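Tryptophan halogenase (Shewanella frigidimarina, PDB 2PYX) probably acts as a flavin-dependent halogenase, using FAD and monooxygenase-type chemistry to halogenate tryptophan or a related substrate. Local coordinates at residues F88-R93 and C142-L147; I368-S373 and Q398-Q403; A376-P381 and S390-E395. One frame throughout, in Å; residues are numbered along the deposited sequence. Where two conformers were deposited one is given.

Contact 1 of 3, residues F88-R93 and C142-L147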
loop_
_atom_site.group_PDB
_atom_site.type_symbol
_atom_site.label_atom_id
_atom_site.label_comp_id
_atom_site.label_asym_id
_atom_site.label_seq_id
_atom_site.Cartn_x
_atom_site.Cartn_y
_atom_site.Cartn_z
ATOM N N PHE A 88 12.142 2.075 7.904
ATOM C CA PHE A 88 11.631 3.139 7.046
ATOM C C PHE A 88 11.655 2.713 5.612
ATOM O O PHE A 88 12.663 2.216 5.137
ATOM C CB PHE A 88 12.476 4.409 7.215
ATOM C CG PHE A 88 12.587 4.842 8.639
ATOM C CD1 PHE A 88 11.519 5.442 9.281
ATOM C CD2 PHE A 88 13.737 4.595 9.351
ATOM C CE1 PHE A 88 11.634 5.804 10.617
ATOM C CE2 PHE A 88 13.840 4.942 10.684
ATOM C CZ PHE A 88 12.795 5.541 11.305
ATOM N N LYS A 89 10.553 2.979 4.909
ATOM C CA LYS A 89 10.434 2.677 3.478
ATOM C C LYS A 89 10.286 3.995 2.715
ATOM O O LYS A 89 9.384 4.767 3.002
ATOM C CB LYS A 89 9.198 1.812 3.243
ATOM C CG LYS A 89 8.853 1.580 1.788
ATOM C CD LYS A 89 7.540 0.840 1.631
ATOM C CE LYS A 89 7.122 0.806 0.188
ATOM N NZ LYS A 89 5.714 0.314 0.102
ATOM N N GLN A 90 11.141 4.237 1.733
ATOM C CA GLN A 90 11.147 5.467 0.939
ATOM C C GLN A 90 10.667 5.326 -0.496
ATOM O O GLN A 90 10.743 6.275 -1.283
ATOM C CB GLN A 90 12.547 6.099 0.981
ATOM C CG GLN A 90 12.861 6.625 2.360
ATOM C CD GLN A 90 14.187 7.328 2.387
ATOM O OE1 GLN A 90 14.336 8.430 1.845
ATOM N NE2 GLN A 90 15.172 6.676 2.991
ATOM N N GLY A 91 10.158 4.130 -0.818
ATOM C CA GLY A 91 9.595 3.828 -2.136
ATOM C C GLY A 91 9.874 2.392 -2.522
ATOM O O GLY A 91 10.092 1.541 -1.657
ATOM N N SER A 92 9.772 2.127 -3.822
ATOM C CA SER A 92 10.024 0.818 -4.421
ATOM C C SER A 92 11.083 0.955 -5.496
ATOM O O SER A 92 11.000 1.835 -6.353
ATOM C CB SER A 92 8.772 0.248 -5.078
ATOM O OG SER A 92 7.746 -0.030 -4.136
ATOM N N ARG A 93 12.089 0.081 -5.414
ATOM C CA ARG A 93 13.101 0.008 -6.447
ATOM C C ARG A 93 12.861 -1.226 -7.288
ATOM O O ARG A 93 12.764 -2.341 -6.768
ATOM C CB ARG A 93 14.509 -0.041 -5.890
ATOM C CG ARG A 93 15.577 0.114 -6.982
ATOM C CD ARG A 93 16.962 0.133 -6.409
ATOM N NE ARG A 93 17.132 1.187 -5.417
ATOM C CZ ARG A 93 17.283 2.478 -5.705
ATOM N NH1 ARG A 93 17.281 2.880 -6.959
ATOM N NH2 ARG A 93 17.430 3.367 -4.731
ATOM N N CYS A 142 14.327 14.542 -7.656
ATOM C CA CYS A 142 14.225 14.255 -6.238
ATOM C C CYS A 142 15.581 13.876 -5.696
ATOM O O CYS A 142 16.536 13.701 -6.440
ATOM C CB CYS A 142 13.172 13.163 -5.928
ATOM S SG CYS A 142 13.736 11.431 -6.199
ATOM N N SER A 143 15.681 13.863 -4.374
ATOM C CA SER A 143 16.946 13.491 -3.731
ATOM C C SER A 143 16.976 12.019 -3.346
ATOM O O SER A 143 18.032 11.449 -3.108
ATOM C CB SER A 143 17.222 14.372 -2.497
ATOM O OG SER A 143 16.232 14.196 -1.504
ATOM N N GLN A 144 15.816 11.361 -3.314
ATOM C CA GLN A 144 15.756 9.988 -2.799
ATOM C C GLN A 144 16.454 8.949 -3.632
ATOM O O GLN A 144 16.851 7.899 -3.128
ATOM C CB GLN A 144 14.294 9.557 -2.616
ATOM C CG GLN A 144 13.778 9.979 -1.305
ATOM C CD GLN A 144 12.332 9.597 -1.029
ATOM O OE1 GLN A 144 11.518 9.610 -1.928
ATOM N NE2 GLN A 144 12.009 9.340 0.249
ATOM N N GLN A 145 16.586 9.175 -4.931
ATOM C CA GLN A 145 17.277 8.186 -5.763
ATOM C C GLN A 145 18.695 8.019 -5.245
ATOM O O GLN A 145 19.102 6.918 -4.870
ATOM C CB GLN A 145 17.265 8.553 -7.246
ATOM C CG GLN A 145 18.063 7.650 -8.193
ATOM C CD GLN A 145 17.656 6.164 -8.115
ATOM O OE1 GLN A 145 17.548 5.589 -7.025
ATOM N NE2 GLN A 145 17.428 5.555 -9.259
ATOM N N VAL A 146 19.404 9.138 -5.141
ATOM C CA VAL A 146 20.776 9.143 -4.659
ATOM C C VAL A 146 20.860 8.683 -3.198
ATOM O O VAL A 146 21.708 7.866 -2.870
ATOM C CB VAL A 146 21.421 10.544 -4.853
ATOM C CG1 VAL A 146 22.743 10.614 -4.125
ATOM C CG2 VAL A 146 21.594 10.840 -6.345
ATOM N N LEU A 147 19.965 9.173 -2.338
ATOM C CA LEU A 147 20.050 8.882 -0.923
ATOM C C LEU A 147 19.744 7.415 -0.609
ATOM O O LEU A 147 20.393 6.792 0.211
ATOM C CB LEU A 147 19.141 9.826 -0.140
ATOM C CG LEU A 147 19.481 11.318 -0.331
ATOM C CD1 LEU A 147 18.420 12.246 0.232
ATOM C CD2 LEU A 147 20.811 11.657 0.297
#
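Two carbonyl oxygens, Q90 OE1 and N167 O, grip the amide nitrogen NE2 of Q144. Q144 NE2 lies 3.0 Å from Q90 OE1, in that carbonyl's plane and on a lone pair, with a moderately bent N-H...O angle of 149°. The two amide planes are turned 52° apart, and NE2 also rests against Q90 CB at 3.4 Å. At the other end of the same amide, Q144 OE1 accepts the backbone N-H of S114, so both ends of this buried group are satisfied; glutamine suits the place because it can donate and accept at once.

One helical position on, Q145 starts away from the strand, but its chain bends at chi2 (56°) and swings its amide back to R93. In one of the two conformers of R93, NH1 donates to Q145 OE1 at 2.7 Å, with the guanidinium and amide almost coplanar; NH2 adds a weak second bond.

These two side-chain links tie the first turn of helix 144-149 to strand 87-95, where Q90 interrupts it. Next to that break is K89, the predicted catalytic lysine of the tryptophan halogenase active site.

Contact 2 of 3, residues I368-S373 and Q398-Q403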
loop_
_atom_site.group_PDB
_atom_site.type_symbol
_atom_site.label_atom_id
_atom_site.label_comp_id
_atom_site.label_asym_id
_atom_site.label_seq_id
_atom_site.Cartn_x
_atom_site.Cartn_y
_atom_site.Cartn_z
ATOM N N ILE A 368 -6.964 -0.015 3.092
ATOM C CA ILE A 368 -7.526 -0.072 4.425
ATOM C C ILE A 368 -7.619 1.353 5.024
ATOM O O ILE A 368 -8.671 1.791 5.547
ATOM C CB ILE A 368 -6.721 -1.035 5.323
ATOM C CG1 ILE A 368 -7.027 -2.478 4.937
ATOM C CG2 ILE A 368 -7.033 -0.798 6.780
ATOM C CD1 ILE A 368 -5.987 -3.478 5.481
ATOM N N GLU A 369 -6.510 2.090 4.968
ATOM C CA GLU A 369 -6.476 3.452 5.512
ATOM C C GLU A 369 -7.494 4.331 4.788
ATOM O O GLU A 369 -8.159 5.120 5.422
ATOM C CB GLU A 369 -5.091 4.044 5.307
ATOM C CG GLU A 369 -3.929 3.427 6.057
ATOM C CD GLU A 369 -2.676 4.198 5.666
ATOM O OE1 GLU A 369 -2.423 5.235 6.275
ATOM O OE2 GLU A 369 -1.985 3.801 4.700
ATOM N N TRP A 370 -7.561 4.243 3.461
ATOM C CA TRP A 370 -8.483 5.080 2.708
ATOM C C TRP A 370 -9.911 4.760 3.137
ATOM O O TRP A 370 -10.700 5.650 3.412
ATOM C CB TRP A 370 -8.335 4.904 1.166
ATOM C CG TRP A 370 -9.445 5.606 0.504
ATOM C CD1 TRP A 370 -9.555 6.973 0.305
ATOM C CD2 TRP A 370 -10.684 5.043 0.052
ATOM N NE1 TRP A 370 -10.767 7.268 -0.252
ATOM C CE2 TRP A 370 -11.485 6.113 -0.431
ATOM C CE3 TRP A 370 -11.195 3.751 -0.032
ATOM C CZ2 TRP A 370 -12.776 5.914 -0.912
ATOM C CZ3 TRP A 370 -12.462 3.564 -0.548
ATOM C CH2 TRP A 370 -13.245 4.644 -0.973
ATOM N N THR A 371 -10.259 3.479 3.170
ATOM C CA THR A 371 -11.643 3.144 3.393
ATOM C C THR A 371 -12.076 3.538 4.826
ATOM O O THR A 371 -13.147 4.119 5.055
ATOM C CB THR A 371 -11.939 1.650 3.158
ATOM O OG1 THR A 371 -11.333 1.182 1.941
ATOM C CG2 THR A 371 -13.444 1.453 3.070
ATOM N N ALA A 372 -11.229 3.218 5.804
ATOM C CA ALA A 372 -11.518 3.512 7.198
ATOM C C ALA A 372 -11.559 5.017 7.452
ATOM O O ALA A 372 -12.439 5.510 8.153
ATOM C CB ALA A 372 -10.496 2.831 8.109
ATOM N N SER A 373 -10.577 5.728 6.916
ATOM C CA SER A 373 -10.553 7.178 7.109
ATOM C C SER A 373 -11.769 7.841 6.427
ATOM O O SER A 373 -12.345 8.782 6.964
ATOM C CB SER A 373 -9.238 7.815 6.620
ATOM O OG SER A 373 -9.038 7.654 5.225
ATOM N N GLN A 398 -14.381 2.698 -6.683
ATOM C CA GLN A 398 -14.269 2.194 -8.063
ATOM C C GLN A 398 -13.170 2.949 -8.839
ATOM O O GLN A 398 -12.373 2.350 -9.610
ATOM C CB GLN A 398 -15.628 2.298 -8.735
ATOM C CG GLN A 398 -16.599 1.284 -8.175
ATOM C CD GLN A 398 -18.062 1.644 -8.360
ATOM O OE1 GLN A 398 -18.391 2.680 -8.977
ATOM N NE2 GLN A 398 -18.953 0.790 -7.808
ATOM N N GLN A 399 -13.090 4.265 -8.654
ATOM C CA GLN A 399 -12.011 5.076 -9.251
ATOM C C GLN A 399 -10.644 4.556 -8.748
ATOM O O GLN A 399 -9.699 4.374 -9.509
ATOM C CB GLN A 399 -12.134 6.555 -8.877
ATOM C CG GLN A 399 -13.344 7.295 -9.456
ATOM C CD GLN A 399 -13.246 7.638 -10.942
ATOM O OE1 GLN A 399 -12.279 7.301 -11.633
ATOM N NE2 GLN A 399 -14.266 8.347 -11.431
ATOM N N HIS A 400 -10.528 4.357 -7.448
ATOM C CA HIS A 400 -9.263 3.849 -6.857
ATOM C C HIS A 400 -8.845 2.532 -7.445
ATOM O O HIS A 400 -7.676 2.365 -7.819
ATOM C CB HIS A 400 -9.360 3.716 -5.360
ATOM C CG HIS A 400 -9.369 5.030 -4.638
ATOM N ND1 HIS A 400 -8.737 6.161 -5.114
ATOM C CD2 HIS A 400 -9.876 5.357 -3.422
ATOM C CE1 HIS A 400 -8.879 7.137 -4.220
ATOM N NE2 HIS A 400 -9.575 6.677 -3.193
ATOM N N TRP A 401 -9.784 1.604 -7.540
ATOM C CA TRP A 401 -9.445 0.254 -8.073
ATOM C C TRP A 401 -9.075 0.321 -9.542
ATOM O O TRP A 401 -8.143 -0.348 -9.989
ATOM C CB TRP A 401 -10.530 -0.775 -7.742
ATOM C CG TRP A 401 -10.280 -1.403 -6.416
ATOM C CD1 TRP A 401 -10.914 -1.143 -5.214
ATOM C CD2 TRP A 401 -9.295 -2.382 -6.139
ATOM N NE1 TRP A 401 -10.387 -1.941 -4.235
ATOM C CE2 TRP A 401 -9.407 -2.738 -4.791
ATOM C CE3 TRP A 401 -8.356 -3.055 -6.941
ATOM C CZ2 TRP A 401 -8.565 -3.682 -4.212
ATOM C CZ3 TRP A 401 -7.539 -4.006 -6.347
ATOM C CH2 TRP A 401 -7.654 -4.296 -5.005
ATOM N N GLN A 402 -9.761 1.133 -10.321
ATOM C CA GLN A 402 -9.358 1.290 -11.733
ATOM C C GLN A 402 -7.935 1.834 -11.793
ATOM O O GLN A 402 -7.139 1.372 -12.608
ATOM C CB GLN A 402 -10.339 2.170 -12.515
ATOM C CG GLN A 402 -9.875 2.499 -13.947
ATOM C CD GLN A 402 -10.868 3.380 -14.745
ATOM O OE1 GLN A 402 -11.582 2.900 -15.625
ATOM N NE2 GLN A 402 -10.892 4.674 -14.439
ATOM N N GLN A 403 -7.616 2.825 -10.964
ATOM C CA GLN A 403 -6.295 3.417 -10.948
ATOM C C GLN A 403 -5.254 2.417 -10.511
ATOM O O GLN A 403 -4.149 2.388 -11.087
ATOM C CB GLN A 403 -6.236 4.625 -10.040
ATOM C CG GLN A 403 -4.989 5.422 -10.302
ATOM C CD GLN A 403 -4.694 6.501 -9.307
ATOM O OE1 GLN A 403 -4.705 6.290 -8.095
ATOM N NE2 GLN A 403 -4.310 7.685 -9.848
#
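Between 368-373 and 398-403 the nearest CA atoms are those of W370 and H400, 9.7 Å apart. At that spacing the main chains do not meet, and two large flat side chains bridge the interval. Regular i to i+4 bonds, such as Q403 N to Q399 O at 3.0 Å, keep each backbone helical.

The indole of W370 leaves its helix with CG anti to the backbone N (chi1 171°), reaching out to H400. The imidazole comes edge-on: its CD2-NE2 side is presented to the indole, with CD2 3.5 Å above the plane and over the ring's centre. This is a T-shaped, edge-to-face pair, with planes at 88° and a centroid separation of 4.3 Å from the five-membered ring of W370. Although W370 NE1 is only 3.2 Å from H400 NE2, the angle is too poor for a hydrogen bond, because NE2 sits over the indole face while the N-H of NE1 points out along the indole plane. Tryptophan offers a broad face, histidine a narrow edge.

Helix 363-377 packs against helix 16-31, which follows the GxGxxG-type turn of the probable Rossmann-like FAD-binding region. I368 touches T17 and A18 of helix 16-31, both predicted to bind FAD, and the small A372 packs on T22 and L25 of the same helix. E369, on another side, gives its carboxylate oxygens to the hydroxyls of S65 and T69.

V393, R396 and Y397 of helix 383-413 also touch the indole of W370, while L459 packs against H400. The next residue, W401, stacks on Y338 and meets Y397 edge-to-face.

Contact 3 of 3, residues A376-P381 and S390-E395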
loop_
_atom_site.group_PDB
_atom_site.type_symbol
_atom_site.label_atom_id
_atom_site.label_comp_id
_atom_site.label_asym_id
_atom_site.label_seq_id
_atom_site.Cartn_x
_atom_site.Cartn_y
_atom_site.Cartn_z
ATOM N N ALA A 376 -14.783 7.240 8.567
ATOM C CA ALA A 376 -14.723 8.096 9.732
ATOM C C ALA A 376 -15.078 9.547 9.387
ATOM O O ALA A 376 -15.750 10.244 10.174
ATOM C CB ALA A 376 -13.339 8.022 10.362
ATOM N N GLN A 377 -14.654 10.017 8.211
ATOM C CA GLN A 377 -14.959 11.381 7.776
ATOM C C GLN A 377 -16.375 11.574 7.247
ATOM O O GLN A 377 -16.879 12.695 7.209
ATOM C CB GLN A 377 -13.968 11.823 6.726
ATOM C CG GLN A 377 -12.551 11.842 7.233
ATOM C CD GLN A 377 -11.569 12.335 6.242
ATOM O OE1 GLN A 377 -11.367 13.542 6.104
ATOM N NE2 GLN A 377 -10.888 11.420 5.593
ATOM N N GLN A 378 -17.009 10.482 6.856
ATOM C CA GLN A 378 -18.345 10.524 6.281
ATOM C C GLN A 378 -19.309 9.605 7.033
ATOM O O GLN A 378 -20.135 8.943 6.435
ATOM C CB GLN A 378 -18.288 10.107 4.818
ATOM C CG GLN A 378 -17.459 11.057 4.000
ATOM C CD GLN A 378 -17.756 11.000 2.519
ATOM O OE1 GLN A 378 -18.897 11.100 2.113
ATOM N NE2 GLN A 378 -16.736 10.808 1.722
ATOM N N LEU A 379 -19.229 9.589 8.358
ATOM C CA LEU A 379 -20.104 8.743 9.135
ATOM C C LEU A 379 -21.542 9.146 8.827
ATOM O O LEU A 379 -21.920 10.302 8.965
ATOM C CB LEU A 379 -19.801 8.939 10.619
ATOM C CG LEU A 379 -20.743 8.214 11.585
ATOM C CD1 LEU A 379 -20.441 6.761 11.609
ATOM C CD2 LEU A 379 -20.674 8.811 12.978
ATOM N N PRO A 380 -22.344 8.201 8.353
ATOM C CA PRO A 380 -23.700 8.630 8.007
ATOM C C PRO A 380 -24.507 9.078 9.213
ATOM O O PRO A 380 -24.448 8.418 10.264
ATOM C CB PRO A 380 -24.328 7.380 7.403
ATOM C CG PRO A 380 -23.210 6.504 7.053
ATOM C CD PRO A 380 -22.137 6.783 8.046
ATOM N N PRO A 381 -25.253 10.192 9.080
ATOM C CA PRO A 381 -26.101 10.593 10.196
ATOM C C PRO A 381 -27.104 9.557 10.618
ATOM O O PRO A 381 -27.362 9.383 11.810
ATOM C CB PRO A 381 -26.797 11.845 9.655
ATOM C CG PRO A 381 -25.794 12.442 8.687
ATOM C CD PRO A 381 -25.196 11.218 8.014
ATOM N N SER A 390 -23.026 6.108 0.732
ATOM C CA SER A 390 -22.419 4.894 0.219
ATOM C C SER A 390 -22.229 4.979 -1.280
ATOM O O SER A 390 -21.223 4.479 -1.823
ATOM C CB SER A 390 -23.193 3.670 0.592
ATOM O OG SER A 390 -24.501 3.651 0.099
ATOM N N ALA A 391 -23.175 5.618 -1.972
ATOM C CA ALA A 391 -23.025 5.735 -3.434
ATOM C C ALA A 391 -21.748 6.509 -3.782
ATOM O O ALA A 391 -21.010 6.124 -4.712
ATOM C CB ALA A 391 -24.218 6.401 -4.043
ATOM N N ARG A 392 -21.465 7.621 -3.105
ATOM C CA ARG A 392 -20.295 8.420 -3.480
ATOM C C ARG A 392 -18.992 7.750 -3.007
ATOM O O ARG A 392 -17.956 7.826 -3.681
ATOM C CB ARG A 392 -20.434 9.877 -3.026
ATOM C CG ARG A 392 -20.360 10.103 -1.531
ATOM C CD ARG A 392 -20.974 11.503 -1.249
ATOM N NE ARG A 392 -20.790 11.950 0.111
ATOM C CZ ARG A 392 -21.306 13.061 0.610
ATOM N NH1 ARG A 392 -22.120 13.785 -0.129
ATOM N NH2 ARG A 392 -21.037 13.401 1.870
ATOM N N VAL A 393 -19.047 7.051 -1.880
ATOM C CA VAL A 393 -17.896 6.267 -1.436
ATOM C C VAL A 393 -17.617 5.142 -2.427
ATOM O O VAL A 393 -16.427 4.883 -2.768
ATOM C CB VAL A 393 -18.083 5.732 0.006
ATOM C CG1 VAL A 393 -17.032 4.687 0.392
ATOM C CG2 VAL A 393 -18.056 6.872 0.962
ATOM N N ASN A 394 -18.658 4.458 -2.878
ATOM C CA ASN A 394 -18.457 3.418 -3.901
ATOM C C ASN A 394 -17.892 3.961 -5.195
ATOM O O ASN A 394 -17.078 3.297 -5.825
ATOM C CB ASN A 394 -19.742 2.615 -4.208
ATOM C CG ASN A 394 -20.101 1.626 -3.117
ATOM O OD1 ASN A 394 -19.221 0.945 -2.553
ATOM N ND2 ASN A 394 -21.396 1.485 -2.833
ATOM N N GLU A 395 -18.308 5.136 -5.618
ATOM C CA GLU A 395 -17.791 5.697 -6.850
ATOM C C GLU A 395 -16.292 5.947 -6.686
ATOM O O GLU A 395 -15.482 5.622 -7.577
ATOM C CB GLU A 395 -18.524 6.983 -7.174
ATOM C CG GLU A 395 -17.945 7.724 -8.335
ATOM C CD GLU A 395 -18.806 8.874 -8.718
ATOM O OE1 GLU A 395 -18.826 9.852 -7.959
ATOM O OE2 GLU A 395 -19.477 8.789 -9.763
#
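With CG between the backbone N and the carbonyl carbon (chi1 70°) and the chain extended from there to NE, R392 reaches Q378. The CG of Q378 is anti to its carbonyl carbon (chi1 -63°), and beyond it the chain is again extended, carrying the amide across to the arginine.

The guanidinium grips a single atom side-on. R392 NE donates to Q378 OE1 at 2.9 Å, and R392 NH2 reaches the same OE1 at 3.2 Å. The oxygen lies near the guanidinium plane, at its edge, but the amide plane is turned 50° from it, leaving NE only slightly tilted from the carbonyl plane and NH2 well above it. Arginine suits the place by having two N-H groups along one edge, and glutamine by offering a neutral acceptor. The other half of the amide is less engaged here: Q378 NE2 merely packs on V393 CG2, at 4.2 Å. Replacing Q378 by an alanine would probably leave NE and NH2 of R392 without this shared acceptor and set the guanidinium free to turn.

Q378 is where the chain leaves helical geometry after helix 363-377. Its side chain also touches I389 of helix 383-413, and P380 packs on M386 and I389 nearby. V393 and P380 also pack on W343 of strand 343-344, outermost in its sheet, while A376 meets L26 and E29 of helix 16-31, so the turn between the two helices is held between helix 383-413, that strand and helix 16-31.

In the fold
Contact 1 comes first along the chain and closes before the others open; contact 3 is nested inside the loop closed by contact 2. Contacts 2 and 3 share helices 363-377 and 383-413, with centres 12 Å apart, and they touch where W370 CH2 lies 3.7 Å from V393 O. Contact 1 joins helix 144-149 to strand 87-95 of the large mixed sheet, its centre 24 Å from that of contact 2 and 34 Å from that of contact 3, which lies on the opposite side of the chain's centre. Contact 1 thus sits by the predicted active-site lysine and contact 2 nearer the predicted flavin site, while contact 3 ties the same helix pair farther out.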